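Long-range contacts in probable DNA endonuclease SmrA (Escherichia coli, PDB 3QD7), which binds DNA and has DNA endonuclease activity, the chain described here containing its Smr domain: residues Leu15-Leu20 with Asp88-Ala93; Leu50-Gln55 with Val79-Gly84. All blocks are in the same frame, centred on the assembly; numbering follows the deposited sequence.

How the contacts relate
Along the chain, contact 2 falls between the two segments of contact 1: residues 15-20 come first, then 50-55, 79-84 and finally 88-93. Contact 2 pairs the edge strand 49-51 with strand 78-82 in the mixed sheet of the Smr domain, whereas contact 1 lies at the surface, where an early loop meets the turn leading into helix 92-105. Their centres are about 15 Å apart. Helix 92-105 comes next after strand 78-82, and its first turn touches contact 2: His92 NE2 probably hydrogen-bonds Gln55 O, and Ala93 CB packs on the backbone of His83 and Gly84. The start of helix 92-105 therefore borders both contacts, between the N-terminal loop and the sheet.

Contact 1 (Leu15-Leu20 with Asp88-Ala93); sequences LDIIPL and DDKSHA
Leu20 and Asp89 make the hydrogen bond of this surface contact, the backbone N of Leu20 donating to Asp89 OD1 at 3.2 Å. The bond is fairly straight, 161° at the hydrogen, but the N-H comes from above the carboxylate, 52° out of its plane. Followed outward, the Leu20 side chain lies against Asp89 and Asp88: CB passes Asp89 OD1, CG comes within 3.5 Å of that oxygen, CD1 rests 3.5 Å from Asp88 CA, and CD2 faces Asp88 O. An alanine in place of Asp89 would probably leave the Leu20 N-H without this acceptor and open a gap beside Pro19, whose CA and CB border OD2. Ile17 CG2, anti to its backbone N, sits 3.4 Å from Asp89 O, while CD1 presses on Lys90 CE, the two side chains crossing at about a right angle. Asp88 OD2 takes the Lys90 N-H in an Asx turn, and Asp88 O accepts from both N and OG of Ser91 in a type I turn. Ser91 is the N-cap of helix 92-105, and residues 15-20 lie against that helix, Asp16 in a salt bridge with Arg102 and Ile18 N bonded to Ser98 OG.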
ATOM      1  N   LEU A  15      11.757   4.379 -10.900  1.00 32.38           N
ATOM      2  CA  LEU A  15      10.652   3.485 -10.630  1.00 33.62           C
ATOM      3  C   LEU A  15      10.987   2.134 -11.227  1.00 32.22           C
ATOM      4  O   LEU A  15      11.358   2.031 -12.401  1.00 27.07           O
ATOM      5  CB  LEU A  15       9.321   3.998 -11.199  1.00 31.90           C
ATOM      6  CG  LEU A  15       8.109   3.093 -10.887  1.00 28.87           C
ATOM      7  CD1 LEU A  15       8.003   2.797  -9.396  1.00 22.34           C
ATOM      8  CD2 LEU A  15       6.822   3.699 -11.406  1.00 23.56           C
ATOM      9  N   ASP A  16      10.915   1.127 -10.368  1.00 54.44           N
ATOM     10  CA  ASP A  16      10.984  -0.262 -10.742  1.00 51.83           C
ATOM     11  C   ASP A  16       9.545  -0.736 -11.030  1.00 47.58           C
ATOM     12  O   ASP A  16       8.799  -1.083 -10.109  1.00 48.53           O
ATOM     13  CB  ASP A  16      11.677  -1.088  -9.627  1.00 56.59           C
ATOM     14  CG  ASP A  16      11.623  -0.409  -8.221  1.00 68.05           C
ATOM     15  OD1 ASP A  16      11.605   0.852  -8.113  1.00 69.22           O
ATOM     16  OD2 ASP A  16      11.628  -1.150  -7.198  1.00 78.14           O
ATOM     17  N   ILE A  17       9.164  -0.719 -12.311  1.00 27.33           N
ATOM     18  CA  ILE A  17       7.800  -1.047 -12.738  1.00 27.78           C
ATOM     19  C   ILE A  17       7.543  -2.522 -12.532  1.00 29.66           C
ATOM     20  O   ILE A  17       8.351  -3.356 -12.945  1.00 26.27           O
ATOM     21  CB  ILE A  17       7.534  -0.625 -14.194  1.00 23.34           C
ATOM     22  CG1 ILE A  17       7.596   0.901 -14.285  1.00 31.78           C
ATOM     23  CG2 ILE A  17       6.157  -1.113 -14.677  1.00 23.77           C
ATOM     24  CD1 ILE A  17       7.759   1.442 -15.703  1.00 35.92           C
ATOM     25  N   ILE A  18       6.430  -2.837 -11.870  1.00 22.97           N
ATOM     26  CA  ILE A  18       6.083  -4.231 -11.618  1.00 20.77           C
ATOM     27  C   ILE A  18       5.200  -4.797 -12.740  1.00 25.40           C
ATOM     28  O   ILE A  18       4.141  -4.231 -13.066  1.00 24.55           O
ATOM     29  CB  ILE A  18       5.447  -4.446 -10.218  1.00 25.44           C
ATOM     30  CG1 ILE A  18       6.356  -3.875  -9.131  1.00 29.67           C
ATOM     31  CG2 ILE A  18       5.178  -5.957  -9.935  1.00 24.35           C
ATOM     32  CD1 ILE A  18       5.617  -3.605  -7.877  1.00 27.08           C
ATOM     33  N   PRO A  19       5.656  -5.896 -13.363  1.00 27.74           N
ATOM     34  CA  PRO A  19       4.869  -6.515 -14.434  1.00 26.40           C
ATOM     35  C   PRO A  19       3.496  -6.916 -13.929  1.00 26.27           C
ATOM     36  O   PRO A  19       3.355  -7.226 -12.751  1.00 31.15           O
ATOM     37  CB  PRO A  19       5.698  -7.747 -14.802  1.00 27.67           C
ATOM     38  CG  PRO A  19       7.114  -7.312 -14.504  1.00 36.13           C
ATOM     39  CD  PRO A  19       7.011  -6.465 -13.265  1.00 24.52           C
ATOM     40  N   LEU A  20       2.494  -6.897 -14.810  1.00 22.08           N
ATOM     41  CA  LEU A  20       1.122  -7.237 -14.411  1.00 27.56           C
ATOM     42  C   LEU A  20       1.025  -8.684 -13.921  1.00 29.39           C
ATOM     43  O   LEU A  20       0.154  -9.028 -13.116  1.00 29.73           O
ATOM     44  CB  LEU A  20       0.142  -7.012 -15.568  1.00 28.97           C
ATOM     45  CG  LEU A  20      -0.070  -5.606 -16.143  1.00 30.62           C
ATOM     46  CD1 LEU A  20      -1.113  -5.698 -17.273  1.00 26.78           C
ATOM     47  CD2 LEU A  20      -0.483  -4.576 -15.083  1.00 22.46           C
ATOM     48  N   ASP A  88      -1.971  -2.666 -19.268  1.00 42.20           N
ATOM     49  CA  ASP A  88      -0.567  -3.034 -19.522  1.00 50.73           C
ATOM     50  C   ASP A  88       0.396  -2.534 -18.427  1.00 41.25           C
ATOM     51  O   ASP A  88      -0.029  -1.796 -17.520  1.00 40.75           O
ATOM     52  CB  ASP A  88      -0.110  -2.619 -20.928  1.00 46.82           C
ATOM     53  CG  ASP A  88      -0.236  -1.131 -21.176  1.00 51.03           C
ATOM     54  OD1 ASP A  88      -1.323  -0.700 -21.629  1.00 59.74           O
ATOM     55  OD2 ASP A  88       0.760  -0.394 -20.952  1.00 57.94           O
ATOM     56  N   ASP A  89       1.672  -2.945 -18.512  1.00 32.13           N
ATOM     57  CA  ASP A  89       2.714  -2.589 -17.512  1.00 30.00           C
ATOM     58  C   ASP A  89       2.861  -1.078 -17.341  1.00 25.06           C
ATOM     59  O   ASP A  89       3.251  -0.604 -16.276  1.00 28.65           O
ATOM     60  CB  ASP A  89       4.107  -3.171 -17.874  1.00 30.51           C
ATOM     61  CG  ASP A  89       4.174  -4.714 -17.836  1.00 38.87           C
ATOM     62  OD1 ASP A  89       3.160  -5.410 -17.594  1.00 34.03           O
ATOM     63  OD2 ASP A  89       5.289  -5.250 -18.062  1.00 42.43           O
ATOM     64  N   LYS A  90       2.574  -0.314 -18.381  1.00 22.75           N
ATOM     65  CA  LYS A  90       2.783   1.133 -18.307  1.00 25.51           C
ATOM     66  C   LYS A  90       1.502   1.935 -18.160  1.00 29.59           C
ATOM     67  O   LYS A  90       1.523   3.163 -18.295  1.00 25.21           O
ATOM     68  CB  LYS A  90       3.611   1.649 -19.483  1.00 28.17           C
ATOM     69  CG  LYS A  90       4.996   1.032 -19.557  1.00 27.35           C
ATOM     70  CD  LYS A  90       6.074   1.990 -19.161  1.00 25.06           C
ATOM     71  CE  LYS A  90       7.406   1.262 -19.119  1.00 29.25           C
ATOM     72  NZ  LYS A  90       8.177   1.544 -20.348  1.00 22.24           N
ATOM     73  N   SER A  91       0.393   1.258 -17.864  1.00 30.87           N
ATOM     74  CA  SER A  91      -0.858   1.964 -17.597  1.00 32.17           C
ATOM     75  C   SER A  91      -0.765   2.681 -16.250  1.00 29.07           C
ATOM     76  O   SER A  91       0.088   2.346 -15.414  1.00 27.18           O
ATOM     77  CB  SER A  91      -2.029   0.997 -17.618  1.00 29.96           C
ATOM     78  OG  SER A  91      -1.910   0.101 -16.541  1.00 38.05           O
ATOM     79  N   HIS A  92      -1.627   3.674 -16.038  1.00 26.92           N
ATOM     80  CA  HIS A  92      -1.515   4.543 -14.878  1.00 29.25           C
ATOM     81  C   HIS A  92      -1.675   3.760 -13.587  1.00 26.82           C
ATOM     82  O   HIS A  92      -0.921   3.969 -12.629  1.00 23.42           O
ATOM     83  CB  HIS A  92      -2.552   5.669 -14.951  1.00 31.30           C
ATOM     84  CG  HIS A  92      -2.530   6.577 -13.761  1.00 27.36           C
ATOM     85  ND1 HIS A  92      -1.552   7.526 -13.569  1.00 31.72           N
ATOM     86  CD2 HIS A  92      -3.357   6.670 -12.697  1.00 26.15           C
ATOM     87  CE1 HIS A  92      -1.782   8.174 -12.441  1.00 30.03           C
ATOM     88  NE2 HIS A  92      -2.873   7.673 -11.892  1.00 30.68           N
ATOM     89  N   ALA A  93      -2.649   2.850 -13.575  1.00 20.25           N
ATOM     90  CA  ALA A  93      -2.921   1.974 -12.432  1.00 21.36           C
ATOM     91  C   ALA A  93      -1.700   1.138 -12.022  1.00 23.00           C
ATOM     92  O   ALA A  93      -1.406   1.006 -10.831  1.00 21.29           O
ATOM     93  CB  ALA A  93      -4.110   1.062 -12.739  1.00 22.16           C
TER

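Contact 2 (Leu50-Gln55 with Val79-Gly84); sequences LNLLRQ and VLIIHG
Leu50 O accepts from Ile82 N in the middle of a parallel ladder that pairs Leu50 with Ile81 and Asn51 with Ile82. Three backbone hydrogen bonds join the segments: Leu50 N donates to Leu80 O at 2.8 Å, Ile82 N returns to Leu50 O at 2.9 Å, and Leu52 N reaches Ile82 O at 2.9 Å. The middle bond is the straightest, 170° at the hydrogen, and the last is given by Leu52, just past the end of strand 49-51. Strand 49-51, helix 57-73 and strand 78-82 make up a beta-alpha-beta unit, and this ladder sets its two strands side by side, with 49-51 at the edge of the sheet. On the face of Leu50 and Ile81 the contact is apolar and buried. Ile81 CG2, anti to the backbone N, meets Leu52 CD2 at 3.5 Å and lies 4.2 Å from Leu50 CD2. Phe67 of helix 57-73 packs on Leu50, Val100 of helix 92-105 on Leu52, and Leu104 of the same helix on Ile81. The face of Asn51 and Ile82 is more open, and there Ile82 CD1 touches Asn51 CB. From the loop after the strand, Leu53 CG approaches Ile82 CG2 at 4.2 Å and Leu53 CD2 rests 3.5 Å from Gly84 CA; a side chain on Gly84 would probably crowd that methyl, and the backbone angles there call for glycine.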
ATOM      1  N   LEU A  50      -7.789   3.225   1.532  1.00 19.47           N
ATOM      2  CA  LEU A  50      -7.354   4.411   0.841  1.00 19.02           C
ATOM      3  C   LEU A  50      -7.619   4.243  -0.654  1.00 20.55           C
ATOM      4  O   LEU A  50      -7.054   3.363  -1.290  1.00 23.22           O
ATOM      5  CB  LEU A  50      -5.858   4.647   1.107  1.00 21.47           C
ATOM      6  CG  LEU A  50      -5.201   5.797   0.348  1.00 21.25           C
ATOM      7  CD1 LEU A  50      -5.721   7.154   0.881  1.00 22.33           C
ATOM      8  CD2 LEU A  50      -3.680   5.722   0.428  1.00 21.00           C
ATOM      9  N   ASN A  51      -8.449   5.114  -1.211  1.00 21.46           N
ATOM     10  CA  ASN A  51      -8.833   5.064  -2.612  1.00 23.31           C
ATOM     11  C   ASN A  51      -8.038   6.022  -3.528  1.00 25.12           C
ATOM     12  O   ASN A  51      -8.231   7.249  -3.501  1.00 23.18           O
ATOM     13  CB  ASN A  51     -10.365   5.272  -2.701  1.00 25.21           C
ATOM     14  CG  ASN A  51     -10.894   5.297  -4.125  1.00 25.07           C
ATOM     15  OD1 ASN A  51     -12.084   5.514  -4.337  1.00 28.33           O
ATOM     16  ND2 ASN A  51     -10.043   5.076  -5.087  1.00 26.37           N
ATOM     17  N   LEU A  52      -7.156   5.444  -4.354  1.00 27.35           N
ATOM     18  CA  LEU A  52      -6.211   6.188  -5.205  1.00 22.93           C
ATOM     19  C   LEU A  52      -6.619   6.217  -6.675  1.00 25.89           C
ATOM     20  O   LEU A  52      -5.846   6.673  -7.543  1.00 23.15           O
ATOM     21  CB  LEU A  52      -4.854   5.503  -5.149  1.00 19.94           C
ATOM     22  CG  LEU A  52      -3.758   5.968  -4.197  1.00 22.98           C
ATOM     23  CD1 LEU A  52      -4.303   6.686  -3.011  1.00 20.95           C
ATOM     24  CD2 LEU A  52      -2.833   4.808  -3.815  1.00 15.23           C
ATOM     25  N   LEU A  53      -7.809   5.694  -6.963  1.00 21.49           N
ATOM     26  CA  LEU A  53      -8.283   5.621  -8.345  1.00 30.45           C
ATOM     27  C   LEU A  53      -8.310   7.005  -8.969  1.00 30.22           C
ATOM     28  O   LEU A  53      -8.785   7.973  -8.345  1.00 29.22           O
ATOM     29  CB  LEU A  53      -9.656   4.957  -8.439  1.00 22.17           C
ATOM     30  CG  LEU A  53      -9.697   3.524  -7.935  1.00 20.56           C
ATOM     31  CD1 LEU A  53     -11.152   3.107  -7.787  1.00 24.46           C
ATOM     32  CD2 LEU A  53      -8.966   2.552  -8.872  1.00 18.74           C
ATOM     33  N   ARG A  54      -7.754   7.065 -10.178  1.00 37.92           N
ATOM     34  CA  ARG A  54      -7.654   8.263 -11.032  1.00 44.26           C
ATOM     35  C   ARG A  54      -6.992   9.483 -10.379  1.00 42.21           C
ATOM     36  O   ARG A  54      -7.285  10.645 -10.709  1.00 45.73           O
ATOM     37  CB  ARG A  54      -8.971   8.561 -11.786  1.00 44.24           C
ATOM     38  CG  ARG A  54     -10.158   9.029 -10.974  1.00 52.62           C
ATOM     39  CD  ARG A  54     -11.459   8.833 -11.773  1.00 55.69           C
ATOM     40  NE  ARG A  54     -11.767   7.413 -11.974  1.00 60.42           N
ATOM     41  CZ  ARG A  54     -12.662   6.722 -11.265  1.00 62.70           C
ATOM     42  NH1 ARG A  54     -13.366   7.317 -10.301  1.00 60.21           N
ATOM     43  NH2 ARG A  54     -12.854   5.427 -11.520  1.00 57.84           N
ATOM     44  N   GLN A  55      -6.067   9.193  -9.462  1.00 30.80           N
ATOM     45  CA  GLN A  55      -5.219  10.222  -8.856  1.00 29.26           C
ATOM     46  C   GLN A  55      -3.875  10.255  -9.537  1.00 25.93           C
ATOM     47  O   GLN A  55      -3.234   9.198  -9.707  1.00 26.60           O
ATOM     48  CB  GLN A  55      -5.021   9.986  -7.358  1.00 26.21           C
ATOM     49  CG  GLN A  55      -6.314   9.911  -6.547  1.00 27.45           C
ATOM     50  CD  GLN A  55      -6.983  11.264  -6.336  1.00 32.98           C
ATOM     51  OE1 GLN A  55      -6.432  12.315  -6.680  1.00 30.39           O
ATOM     52  NE2 GLN A  55      -8.184  11.238  -5.760  1.00 28.64           N
ATOM     53  N   VAL A  79      -4.414  -2.032   6.752  1.00 17.32           N
ATOM     54  CA  VAL A  79      -5.116  -1.106   5.891  1.00 17.13           C
ATOM     55  C   VAL A  79      -5.150  -1.662   4.494  1.00 21.16           C
ATOM     56  O   VAL A  79      -4.367  -2.566   4.151  1.00 20.84           O
ATOM     57  CB  VAL A  79      -4.511   0.315   5.925  1.00 15.44           C
ATOM     58  CG1 VAL A  79      -4.645   0.878   7.313  1.00 16.17           C
ATOM     59  CG2 VAL A  79      -3.013   0.315   5.487  1.00 12.89           C
ATOM     60  N   LEU A  80      -6.097  -1.148   3.721  1.00 18.86           N
ATOM     61  CA  LEU A  80      -6.288  -1.506   2.333  1.00 17.81           C
ATOM     62  C   LEU A  80      -5.931  -0.335   1.437  1.00 19.36           C
ATOM     63  O   LEU A  80      -6.439   0.776   1.615  1.00 23.26           O
ATOM     64  CB  LEU A  80      -7.771  -1.877   2.096  1.00 19.74           C
ATOM     65  CG  LEU A  80      -8.178  -2.260   0.667  1.00 24.18           C
ATOM     66  CD1 LEU A  80      -7.477  -3.560   0.271  1.00 19.28           C
ATOM     67  CD2 LEU A  80      -9.676  -2.451   0.642  1.00 23.08           C
ATOM     68  N   ILE A  81      -5.080  -0.565   0.442  1.00 20.71           N
ATOM     69  CA  ILE A  81      -4.847   0.482  -0.540  1.00 17.50           C
ATOM     70  C   ILE A  81      -5.349   0.072  -1.919  1.00 21.71           C
ATOM     71  O   ILE A  81      -4.957  -0.964  -2.442  1.00 20.16           O
ATOM     72  CB  ILE A  81      -3.358   0.910  -0.605  1.00 22.36           C
ATOM     73  CG1 ILE A  81      -2.816   1.294   0.789  1.00 20.07           C
ATOM     74  CG2 ILE A  81      -3.184   2.067  -1.612  1.00 19.04           C
ATOM     75  CD1 ILE A  81      -1.325   1.561   0.754  1.00 28.04           C
ATOM     76  N   ILE A  82      -6.179   0.931  -2.511  1.00 18.68           N
ATOM     77  CA  ILE A  82      -6.813   0.681  -3.793  1.00 18.65           C
ATOM     78  C   ILE A  82      -6.138   1.488  -4.889  1.00 20.84           C
ATOM     79  O   ILE A  82      -6.304   2.719  -4.980  1.00 20.29           O
ATOM     80  CB  ILE A  82      -8.329   1.055  -3.759  1.00 19.79           C
ATOM     81  CG1 ILE A  82      -8.979   0.504  -2.470  1.00 21.10           C
ATOM     82  CG2 ILE A  82      -9.047   0.552  -5.040  1.00 17.63           C
ATOM     83  CD1 ILE A  82     -10.281   1.189  -2.033  1.00 22.49           C
ATOM     84  N   HIS A  83      -5.368   0.800  -5.721  1.00 20.64           N
ATOM     85  CA  HIS A  83      -4.665   1.463  -6.833  1.00 23.44           C
ATOM     86  C   HIS A  83      -5.338   1.260  -8.195  1.00 23.14           C
ATOM     87  O   HIS A  83      -5.171   2.086  -9.088  1.00 23.08           O
ATOM     88  CB  HIS A  83      -3.219   0.993  -6.893  1.00 18.18           C
ATOM     89  CG  HIS A  83      -3.082  -0.490  -6.851  1.00 21.41           C
ATOM     90  ND1 HIS A  83      -2.586  -1.156  -5.754  1.00 24.12           N
ATOM     91  CD2 HIS A  83      -3.400  -1.437  -7.763  1.00 16.25           C
ATOM     92  CE1 HIS A  83      -2.597  -2.452  -5.995  1.00 19.97           C
ATOM     93  NE2 HIS A  83      -3.101  -2.648  -7.202  1.00 21.32           N
ATOM     94  N   GLY A  84      -6.092   0.169  -8.348  1.00 21.58           N
ATOM     95  CA  GLY A  84      -6.761  -0.121  -9.610  1.00 23.86           C
ATOM     96  C   GLY A  84      -6.037  -1.177 -10.429  1.00 24.70           C
ATOM     97  O   GLY A  84      -4.903  -1.533 -10.127  1.00 22.83           O
TER